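Local coordinates for putative periplasmic protein (Wolinella succinogenes, PDB 3KN3) that binds glutathione and, as a member of the periplasmic binding protein superfamily, probably serves in solute uptake, possibly with a tungstate-type ABC transporter, at residues A4-M9 and D35-A40; P80-D85 and K200-I205; I205-P210 and Q223-I228. All blocks are in the same frame, centred on the assembly; numbering follows the deposited sequence.

Contact 1 of 3, residues A4-M9 and D35-A40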
loop_
_atom_site.group_PDB
_atom_site.type_symbol
_atom_site.label_atom_id
_atom_site.label_comp_id
_atom_site.label_asym_id
_atom_site.label_seq_id
_atom_site.Cartn_x
_atom_site.Cartn_y
_atom_site.Cartn_z
ATOM N N ALA A 4 8.175 13.430 -26.298
ATOM C CA ALA A 4 8.699 14.754 -25.964
ATOM C C ALA A 4 7.811 15.441 -24.926
ATOM O O ALA A 4 8.302 16.128 -24.027
ATOM C CB ALA A 4 8.864 15.627 -27.228
ATOM N N ALA A 5 6.504 15.253 -25.044
ATOM C CA ALA A 5 5.612 15.728 -24.000
ATOM C C ALA A 5 5.857 14.902 -22.743
ATOM O O ALA A 5 6.060 13.688 -22.810
ATOM C CB ALA A 5 4.169 15.623 -24.432
ATOM N N GLU A 6 5.852 15.564 -21.595
ATOM C CA GLU A 6 6.049 14.855 -20.350
ATOM C C GLU A 6 5.109 15.339 -19.262
ATOM O O GLU A 6 4.465 16.381 -19.380
ATOM C CB GLU A 6 7.497 14.975 -19.889
ATOM C CG GLU A 6 7.873 16.369 -19.455
ATOM C CD GLU A 6 9.375 16.547 -19.290
ATOM O OE1 GLU A 6 10.104 16.478 -20.310
ATOM O OE2 GLU A 6 9.819 16.765 -18.141
ATOM N N LEU A 7 5.021 14.548 -18.204
ATOM C CA LEU A 7 4.219 14.881 -17.048
ATOM C C LEU A 7 5.110 14.715 -15.813
ATOM O O LEU A 7 5.754 13.681 -15.647
ATOM C CB LEU A 7 3.008 13.957 -16.971
ATOM C CG LEU A 7 2.123 14.281 -15.765
ATOM C CD1 LEU A 7 1.305 15.529 -16.020
ATOM C CD2 LEU A 7 1.230 13.115 -15.432
ATOM N N ARG A 8 5.166 15.739 -14.966
ATOM C CA ARG A 8 6.100 15.730 -13.844
ATOM C C ARG A 8 5.430 15.275 -12.576
ATOM O O ARG A 8 4.411 15.828 -12.165
ATOM C CB ARG A 8 6.733 17.109 -13.635
ATOM C CG ARG A 8 7.716 17.489 -14.707
ATOM C CD ARG A 8 7.882 18.998 -14.793
ATOM N NE ARG A 8 9.035 19.345 -15.618
ATOM C CZ ARG A 8 8.994 19.522 -16.935
ATOM N NH1 ARG A 8 7.848 19.404 -17.585
ATOM N NH2 ARG A 8 10.103 19.830 -17.599
HETATM N N MSE A 9 6.035 14.283 -11.934
HETATM C CA MSE A 9 5.413 13.646 -10.791
HETATM C C MSE A 9 6.321 13.596 -9.575
HETATM O O MSE A 9 7.501 13.267 -9.678
HETATM C CB MSE A 9 5.004 12.235 -11.176
HETATM C CG MSE A 9 4.838 11.277 -10.010
HETATM SE SE MSE A 9 4.137 9.522 -10.584
HETATM C CE MSE A 9 3.366 10.078 -12.317
ATOM N N ASP A 35 5.594 11.118 -21.749
ATOM C CA ASP A 35 6.554 10.531 -20.817
ATOM C C ASP A 35 6.323 10.930 -19.357
ATOM O O ASP A 35 6.328 12.107 -19.007
ATOM C CB ASP A 35 7.985 10.894 -21.204
ATOM C CG ASP A 35 8.485 10.112 -22.394
ATOM O OD1 ASP A 35 8.167 8.909 -22.488
ATOM O OD2 ASP A 35 9.206 10.704 -23.230
ATOM N N LEU A 36 6.148 9.925 -18.515
ATOM C CA LEU A 36 6.098 10.095 -17.073
ATOM C C LEU A 36 7.499 10.317 -16.492
ATOM O O LEU A 36 8.404 9.511 -16.685
ATOM C CB LEU A 36 5.493 8.843 -16.451
ATOM C CG LEU A 36 4.510 9.078 -15.313
ATOM C CD1 LEU A 36 3.442 10.048 -15.782
ATOM C CD2 LEU A 36 3.910 7.748 -14.861
ATOM N N LYS A 37 7.673 11.422 -15.785
ATOM C CA LYS A 37 8.942 11.703 -15.134
ATOM C C LYS A 37 8.675 11.890 -13.640
ATOM O O LYS A 37 7.851 12.719 -13.241
ATOM C CB LYS A 37 9.610 12.950 -15.737
ATOM C CG LYS A 37 10.094 12.812 -17.188
ATOM C CD LYS A 37 11.331 11.906 -17.321
ATOM C CE LYS A 37 12.576 12.443 -16.575
ATOM N NZ LYS A 37 13.450 13.322 -17.430
ATOM N N TRP A 38 9.341 11.112 -12.803
ATOM C CA TRP A 38 9.051 11.221 -11.382
ATOM C C TRP A 38 10.275 11.371 -10.493
ATOM O O TRP A 38 11.366 10.940 -10.826
ATOM C CB TRP A 38 8.187 10.053 -10.906
ATOM C CG TRP A 38 8.814 8.684 -11.025
ATOM C CD1 TRP A 38 9.553 8.036 -10.076
ATOM C CD2 TRP A 38 8.735 7.791 -12.151
ATOM N NE1 TRP A 38 9.942 6.800 -10.541
ATOM C CE2 TRP A 38 9.454 6.624 -11.807
ATOM C CE3 TRP A 38 8.139 7.868 -13.416
ATOM C CZ2 TRP A 38 9.582 5.547 -12.677
ATOM C CZ3 TRP A 38 8.263 6.796 -14.277
ATOM C CH2 TRP A 38 8.978 5.651 -13.908
ATOM N N VAL A 39 10.072 11.991 -9.346
ATOM C CA VAL A 39 11.114 12.048 -8.358
ATOM C C VAL A 39 10.565 11.409 -7.098
ATOM O O VAL A 39 9.436 11.699 -6.695
ATOM C CB VAL A 39 11.559 13.479 -8.091
ATOM C CG1 VAL A 39 12.786 13.471 -7.211
ATOM C CG2 VAL A 39 11.884 14.167 -9.401
ATOM N N ALA A 40 11.367 10.530 -6.497
ATOM C CA ALA A 40 10.934 9.740 -5.349
ATOM C C ALA A 40 11.618 10.212 -4.068
ATOM O O ALA A 40 12.826 10.084 -3.912
ATOM C CB ALA A 40 11.207 8.259 -5.593
#

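Contact 2 of 3, residues P80-D85 and K200-I205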
loop_
_atom_site.group_PDB
_atom_site.type_symbol
_atom_site.label_atom_id
_atom_site.label_comp_id
_atom_site.label_asym_id
_atom_site.label_seq_id
_atom_site.Cartn_x
_atom_site.Cartn_y
_atom_site.Cartn_z
ATOM N N PRO A 80 -7.564 6.675 -6.393
ATOM C CA PRO A 80 -6.803 5.511 -5.922
ATOM C C PRO A 80 -6.409 4.528 -7.017
ATOM O O PRO A 80 -7.175 4.286 -7.952
ATOM C CB PRO A 80 -7.770 4.833 -4.951
ATOM C CG PRO A 80 -8.776 5.882 -4.604
ATOM C CD PRO A 80 -8.934 6.673 -5.862
ATOM N N VAL A 81 -5.208 3.969 -6.886
ATOM C CA VAL A 81 -4.766 2.869 -7.726
ATOM C C VAL A 81 -4.469 1.687 -6.817
ATOM O O VAL A 81 -3.628 1.771 -5.931
ATOM C CB VAL A 81 -3.493 3.218 -8.511
ATOM C CG1 VAL A 81 -3.007 2.008 -9.323
ATOM C CG2 VAL A 81 -3.725 4.435 -9.392
HETATM N N MSE A 82 -5.166 0.585 -7.021
HETATM C CA MSE A 82 -5.046 -0.500 -6.071
HETATM C C MSE A 82 -3.959 -1.441 -6.524
HETATM O O MSE A 82 -3.861 -1.760 -7.707
HETATM C CB MSE A 82 -6.363 -1.232 -5.919
HETATM C CG MSE A 82 -6.580 -2.275 -6.968
HETATM SE SE MSE A 82 -7.444 -3.822 -6.181
HETATM C CE MSE A 82 -9.105 -2.980 -5.619
ATOM N N TYR A 83 -3.129 -1.885 -5.586
ATOM C CA TYR A 83 -1.941 -2.632 -5.968
ATOM C C TYR A 83 -1.231 -3.167 -4.747
ATOM O O TYR A 83 -1.181 -2.504 -3.704
ATOM C CB TYR A 83 -0.996 -1.712 -6.734
ATOM C CG TYR A 83 0.176 -2.400 -7.385
ATOM C CD1 TYR A 83 0.001 -3.211 -8.500
ATOM C CD2 TYR A 83 1.468 -2.204 -6.919
ATOM C CE1 TYR A 83 1.080 -3.832 -9.114
ATOM C CE2 TYR A 83 2.553 -2.822 -7.524
ATOM C CZ TYR A 83 2.357 -3.636 -8.621
ATOM O OH TYR A 83 3.443 -4.245 -9.230
ATOM N N ASN A 84 -0.670 -4.362 -4.880
ATOM C CA ASN A 84 0.179 -4.911 -3.834
ATOM C C ASN A 84 -0.611 -5.075 -2.542
ATOM O O ASN A 84 -0.251 -4.509 -1.507
ATOM C CB ASN A 84 1.373 -3.979 -3.611
ATOM C CG ASN A 84 2.427 -4.571 -2.690
ATOM O OD1 ASN A 84 2.527 -5.796 -2.526
ATOM N ND2 ASN A 84 3.245 -3.693 -2.096
ATOM N N ASP A 85 -1.690 -5.842 -2.624
ATOM C CA ASP A 85 -2.579 -6.077 -1.490
ATOM C C ASP A 85 -1.856 -6.711 -0.311
ATOM O O ASP A 85 -0.853 -7.398 -0.483
ATOM C CB ASP A 85 -3.733 -6.995 -1.908
ATOM C CG ASP A 85 -3.249 -8.347 -2.424
ATOM O OD1 ASP A 85 -2.235 -8.384 -3.159
ATOM O OD2 ASP A 85 -3.886 -9.374 -2.098
ATOM N N LYS A 200 -7.051 -4.686 0.938
ATOM C CA LYS A 200 -6.615 -4.083 -0.305
ATOM C C LYS A 200 -5.717 -2.870 -0.069
ATOM O O LYS A 200 -5.884 -2.127 0.897
ATOM C CB LYS A 200 -7.812 -3.774 -1.211
ATOM C CG LYS A 200 -7.966 -4.800 -2.338
ATOM C CD LYS A 200 -9.291 -5.540 -2.323
ATOM C CE LYS A 200 -10.332 -4.824 -3.185
ATOM N NZ LYS A 200 -11.226 -5.753 -3.961
ATOM N N ASN A 201 -4.743 -2.710 -0.952
ATOM C CA ASN A 201 -3.727 -1.666 -0.840
ATOM C C ASN A 201 -3.890 -0.600 -1.928
ATOM O O ASN A 201 -3.949 -0.920 -3.116
ATOM C CB ASN A 201 -2.338 -2.293 -0.969
ATOM C CG ASN A 201 -1.228 -1.387 -0.433
ATOM O OD1 ASN A 201 -1.492 -0.396 0.257
ATOM N ND2 ASN A 201 0.022 -1.741 -0.729
ATOM N N PHE A 202 -3.945 0.666 -1.531
ATOM C CA PHE A 202 -4.100 1.736 -2.510
ATOM C C PHE A 202 -3.023 2.807 -2.441
ATOM O O PHE A 202 -2.634 3.257 -1.356
ATOM C CB PHE A 202 -5.454 2.415 -2.360
ATOM C CG PHE A 202 -6.610 1.486 -2.493
ATOM C CD1 PHE A 202 -7.206 1.278 -3.725
ATOM C CD2 PHE A 202 -7.109 0.826 -1.386
ATOM C CE1 PHE A 202 -8.275 0.429 -3.855
ATOM C CE2 PHE A 202 -8.178 -0.029 -1.514
ATOM C CZ PHE A 202 -8.767 -0.226 -2.747
ATOM N N TYR A 203 -2.580 3.225 -3.625
ATOM C CA TYR A 203 -1.732 4.389 -3.786
ATOM C C TYR A 203 -2.540 5.491 -4.496
ATOM O O TYR A 203 -3.220 5.236 -5.486
ATOM C CB TYR A 203 -0.485 4.015 -4.579
ATOM C CG TYR A 203 0.326 2.872 -3.980
ATOM C CD1 TYR A 203 1.475 3.118 -3.225
ATOM C CD2 TYR A 203 -0.054 1.550 -4.177
ATOM C CE1 TYR A 203 2.214 2.082 -2.696
ATOM C CE2 TYR A 203 0.668 0.511 -3.643
ATOM C CZ TYR A 203 1.799 0.777 -2.904
ATOM O OH TYR A 203 2.508 -0.270 -2.373
ATOM N N SER A 204 -2.472 6.711 -3.982
ATOM C CA SER A 204 -3.308 7.791 -4.479
ATOM C C SER A 204 -2.567 8.761 -5.375
ATOM O O SER A 204 -1.484 9.223 -5.026
ATOM C CB SER A 204 -3.894 8.573 -3.312
ATOM O OG SER A 204 -4.737 7.754 -2.540
ATOM N N ILE A 205 -3.168 9.068 -6.525
ATOM C CA ILE A 205 -2.688 10.119 -7.402
ATOM C C ILE A 205 -3.549 11.322 -7.138
ATOM O O ILE A 205 -4.764 11.202 -7.057
ATOM C CB ILE A 205 -2.852 9.751 -8.880
ATOM C CG1 ILE A 205 -2.152 8.437 -9.180
ATOM C CG2 ILE A 205 -2.266 10.834 -9.786
ATOM C CD1 ILE A 205 -2.457 7.919 -10.548
#

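Contact 3 of 3, residues I205-P210 and Q223-I228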
loop_
_atom_site.group_PDB
_atom_site.type_symbol
_atom_site.label_atom_id
_atom_site.label_comp_id
_atom_site.label_asym_id
_atom_site.label_seq_id
_atom_site.Cartn_x
_atom_site.Cartn_y
_atom_site.Cartn_z
ATOM N N ILE A 205 -3.168 9.068 -6.525
ATOM C CA ILE A 205 -2.688 10.119 -7.402
ATOM C C ILE A 205 -3.549 11.322 -7.138
ATOM O O ILE A 205 -4.764 11.202 -7.057
ATOM C CB ILE A 205 -2.852 9.751 -8.880
ATOM C CG1 ILE A 205 -2.152 8.437 -9.180
ATOM C CG2 ILE A 205 -2.266 10.834 -9.786
ATOM C CD1 ILE A 205 -2.457 7.919 -10.548
HETATM N N MSE A 206 -2.926 12.480 -6.974
HETATM C CA MSE A 206 -3.669 13.732 -6.915
HETATM C C MSE A 206 -3.021 14.747 -7.840
HETATM O O MSE A 206 -1.793 14.785 -7.976
HETATM C CB MSE A 206 -3.705 14.294 -5.496
HETATM C CG MSE A 206 -4.472 13.430 -4.515
HETATM SE SE MSE A 206 -4.121 13.945 -2.658
HETATM C CE MSE A 206 -5.451 12.868 -1.747
ATOM N N ALA A 207 -3.850 15.567 -8.465
ATOM C CA ALA A 207 -3.368 16.639 -9.308
ATOM C C ALA A 207 -3.036 17.838 -8.465
ATOM O O ALA A 207 -3.673 18.111 -7.453
ATOM C CB ALA A 207 -4.396 17.013 -10.355
ATOM N N VAL A 208 -2.016 18.557 -8.896
ATOM C CA VAL A 208 -1.682 19.801 -8.267
ATOM C C VAL A 208 -2.783 20.806 -8.606
ATOM O O VAL A 208 -3.163 20.961 -9.761
ATOM C CB VAL A 208 -0.250 20.262 -8.697
ATOM C CG1 VAL A 208 -0.101 21.769 -8.623
ATOM C CG2 VAL A 208 0.785 19.571 -7.830
ATOM N N ASN A 209 -3.310 21.468 -7.587
ATOM C CA ASN A 209 -4.376 22.439 -7.778
ATOM C C ASN A 209 -3.982 23.599 -8.686
ATOM O O ASN A 209 -3.145 24.414 -8.318
ATOM C CB ASN A 209 -4.819 22.991 -6.431
ATOM C CG ASN A 209 -6.097 23.789 -6.529
ATOM O OD1 ASN A 209 -6.584 24.065 -7.627
ATOM N ND2 ASN A 209 -6.651 24.165 -5.380
ATOM N N PRO A 210 -4.613 23.696 -9.866
ATOM C CA PRO A 210 -4.221 24.732 -10.837
ATOM C C PRO A 210 -4.551 26.130 -10.306
ATOM O O PRO A 210 -3.945 27.111 -10.731
ATOM C CB PRO A 210 -5.096 24.430 -12.068
ATOM C CG PRO A 210 -6.004 23.249 -11.673
ATOM C CD PRO A 210 -5.910 23.072 -10.196
ATOM N N GLN A 223 -5.425 14.277 -17.801
ATOM C CA GLN A 223 -5.345 13.240 -18.820
ATOM C C GLN A 223 -4.821 11.926 -18.241
ATOM O O GLN A 223 -5.381 10.855 -18.468
ATOM C CB GLN A 223 -4.465 13.695 -19.973
ATOM C CG GLN A 223 -4.360 12.691 -21.098
ATOM C CD GLN A 223 -3.339 13.114 -22.151
ATOM O OE1 GLN A 223 -3.481 14.165 -22.773
ATOM N NE2 GLN A 223 -2.298 12.300 -22.337
ATOM N N PHE A 224 -3.745 12.014 -17.477
ATOM C CA PHE A 224 -3.176 10.834 -16.859
ATOM C C PHE A 224 -4.158 10.177 -15.902
ATOM O O PHE A 224 -4.295 8.959 -15.872
ATOM C CB PHE A 224 -1.911 11.211 -16.113
ATOM C CG PHE A 224 -1.284 10.069 -15.404
ATOM C CD1 PHE A 224 -0.781 8.997 -16.117
ATOM C CD2 PHE A 224 -1.189 10.063 -14.030
ATOM C CE1 PHE A 224 -0.188 7.937 -15.466
ATOM C CE2 PHE A 224 -0.596 9.007 -13.372
ATOM C CZ PHE A 224 -0.097 7.942 -14.091
ATOM N N ILE A 225 -4.838 10.995 -15.114
ATOM C CA ILE A 225 -5.806 10.478 -14.161
ATOM C C ILE A 225 -6.974 9.801 -14.879
ATOM O O ILE A 225 -7.432 8.739 -14.467
ATOM C CB ILE A 225 -6.307 11.597 -13.210
ATOM C CG1 ILE A 225 -5.245 11.920 -12.159
ATOM C CG2 ILE A 225 -7.618 11.215 -12.552
ATOM C CD1 ILE A 225 -5.586 13.138 -11.333
ATOM N N ASP A 226 -7.452 10.406 -15.957
ATOM C CA ASP A 226 -8.553 9.813 -16.708
ATOM C C ASP A 226 -8.114 8.472 -17.305
ATOM O O ASP A 226 -8.868 7.504 -17.326
ATOM C CB ASP A 226 -9.043 10.758 -17.807
ATOM C CG ASP A 226 -9.739 12.004 -17.261
ATOM O OD1 ASP A 226 -10.076 12.037 -16.059
ATOM O OD2 ASP A 226 -9.960 12.955 -18.050
ATOM N N TRP A 227 -6.875 8.417 -17.778
ATOM C CA TRP A 227 -6.339 7.189 -18.364
ATOM C C TRP A 227 -6.367 6.055 -17.333
ATOM O O TRP A 227 -6.880 4.969 -17.596
ATOM C CB TRP A 227 -4.925 7.459 -18.874
ATOM C CG TRP A 227 -4.183 6.281 -19.394
ATOM C CD1 TRP A 227 -4.348 5.684 -20.605
ATOM C CD2 TRP A 227 -3.122 5.578 -18.741
ATOM N NE1 TRP A 227 -3.480 4.635 -20.737
ATOM C CE2 TRP A 227 -2.710 4.551 -19.607
ATOM C CE3 TRP A 227 -2.488 5.712 -17.502
ATOM C CZ2 TRP A 227 -1.680 3.656 -19.277
ATOM C CZ3 TRP A 227 -1.472 4.818 -17.173
ATOM C CH2 TRP A 227 -1.081 3.806 -18.058
ATOM N N ILE A 228 -5.837 6.336 -16.149
ATOM C CA ILE A 228 -5.816 5.391 -15.042
ATOM C C ILE A 228 -7.228 4.912 -14.664
ATOM O O ILE A 228 -7.488 3.734 -14.453
ATOM C CB ILE A 228 -5.202 6.077 -13.821
ATOM C CG1 ILE A 228 -3.681 6.177 -13.979
ATOM C CG2 ILE A 228 -5.604 5.359 -12.550
ATOM C CD1 ILE A 228 -2.950 4.897 -13.672
#

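Contact 1 of 3, residues A4-M9 and D35-A40
Five backbone hydrogen bonds join residues 4-9 to strand 35-40 in parallel, the directions of strands 6-9 and 35-40 being 17° apart. Asp-35 N donates to Ala-5 O, Leu-7 N to Asp-35 O, Lys-37 N to Leu-7 O, Met-9 N to Lys-37 O and Val-39 N to Met-9 O. The shortest, Met-9 N to Lys-37 O at 2.7 Å, runs almost along the C=O axis, whereas Leu-7 N meets Asp-35 O from above the carbonyl plane.

On the face bearing Leu-7, Met-9, Leu-36 and Trp-38, selenomethionine Met-9 crosses obliquely to its neighbour Leu-36. Its CG is anti to the backbone N, and a nearly eclipsed last torsion (chi3 -20°) brings methyl CE to 3.4 Å from Leu-36 CG, close to both leucine methyls. Leu-7 and Leu-36 lie side by side, with Leu-7 CD2 3.8 Å from Leu-36 CD1. Trp-38 meets Met-9 through CB, 3.7 Å from Met-9 CG; its indole leads away to helix 20-32, and NE1 bonds Asp-16. Phe-224 of helix 218-229 packs on Leu-7 and Leu-36.

The face of Glu-6, Arg-8 and Lys-37 is charged. Glu-6 OE2 sits over the Arg-8 guanidinium, 3.1 Å from Arg-8 NH2, a salt bridge of charges without an N-H aimed at the oxygen. Asp-35, on this face too, pairs with Lys-29. Arg-8 N turns to Asp-56, beside the next strand, 57-60. The chemistry therefore divides this beta-alpha-beta unit into an apolar face packed against helices and a charged face on which ion pairs would probably offset part of the charge.

Contact 2 of 3, residues P80-D85 and K200-I205
Strand 80-82 pairs antiparallel with strand 202-205, and the pairing runs on into the turn at Tyr-83 and Asn-84. Val-81 and Tyr-203 form the hydrogen-bonded pair: Val-81 N reaches Tyr-203 O at 2.7 Å, and Tyr-203 N returns a nearly straight bond (171°) to Val-81 O. Tyr-83 N continues the ladder to Asn-201 O at 2.8 Å.

The buried side holds Val-81, Tyr-203 and Ile-205 together with Asn-201. Tyr-83 O lies near the Tyr-203 ring plane, 3.5 Å from Tyr-203 CE2, and Val-81 O in the plane at the ring edge. Val-81 CG2 touches Ile-205 CD1 at 3.9 Å. Asn-201, with CG anti to its backbone N (chi1 -162°), points its amide at the turn, where ND2 donates to Asn-84 O (2.9 Å) from above the carbonyl plane; OD1 accepts from His-61 NE2. An alanine in place of Asn-201 would remove the bonds to Asn-84 O and His-61 NE2, and would probably leave the turn and the glutathione site, to which Asn-201, His-61 and Tyr-203 belong, less well ordered.

The solvent side carries Pro-80, Phe-202 and the partly exposed Met-82, and its contacts are close but local. Met-82 CB approaches Phe-202 CE1 obliquely at 3.3 Å, and the bent selenomethionine brings CE obliquely across the Lys-200 chain, 3.3 Å from Lys-200 CE; Lys-200 NZ bonds Asn-197.

Both segments lie on crossings between the two lobes, paired here, as in periplasmic binding proteins; segment 80-85 leads into strand 86-90 of the other sheet. Asp-85 pairs with Arg-173 and Asn-84 OD1 accepts from Gly-174 N, near the start of helix 173-182, while Tyr-203 stacks on His-61 and packs on helices 13-18 and 20-32.

Contact 3 of 3, residues I205-P210 and Q223-I228
Helix-on-sheet packing of the alpha/beta kind joins strand 205-208 to helix 223-228, whose axes approach to 9.4 Å and run nearly antiparallel, at 159°. No hydrogen bond crosses the interface, which is made by apolar side chains of buried residues and centres on Ile-205.

Two branches of Ile-205 divide the work. CD1 lies 3.6 Å from Phe-224 CE2, an oblique approach to the ring with the two side chains crossing at about a right angle. The same methyl meets Ile-228 tip to tip, 4.0 Å from Ile-228 CG1. The other branch, CG2, slides past Ile-225 in the opposite direction, 4.0 Å from Ile-225 CG1. Farther along the strand, Ile-225 CD1 reaches Ala-207 CB at 4.2 Å, methyl against methyl, at the far end of the contact. Within the helix, Ile-228 CG1 also stands 4.0 Å above one face of the Phe-224 ring, offset toward its rim, so that phenyl and isoleucine present a joint surface to Ile-205.

Met-206, pointing the other way, packs against helix 63-72 on the opposite face of the sheet, and Val-208 touches Cys-213, disulfide-bonded to Cys-53. The helix is held from a further side by Tyr-28 of helix 20-32, whose ring meets that of Phe-224 edge-to-face, while Ile-225 and Ile-228 extend the packing onto Thr-79 and Val-81 of strand 78-82.

All three contacts reach one mixed sheet, and along the chain they follow in series, contact 1 closing before contact 2 opens and contact 2 before contact 3. Contacts 2 and 3 share Ile-205 on strand 202-208 and also meet through Ile-228 on Val-81; their centres are about 15 Å apart. Contacts 1 and 3, with centres about 12 Å apart, meet through Phe-224. Contacts 1 and 2 do not touch, their centres about 20 Å apart. Helix 218-229 thus bridges strands at different places in the sheet, linking the core of this lobe to the inter-lobe crossings and the glutathione-binding residues beside them.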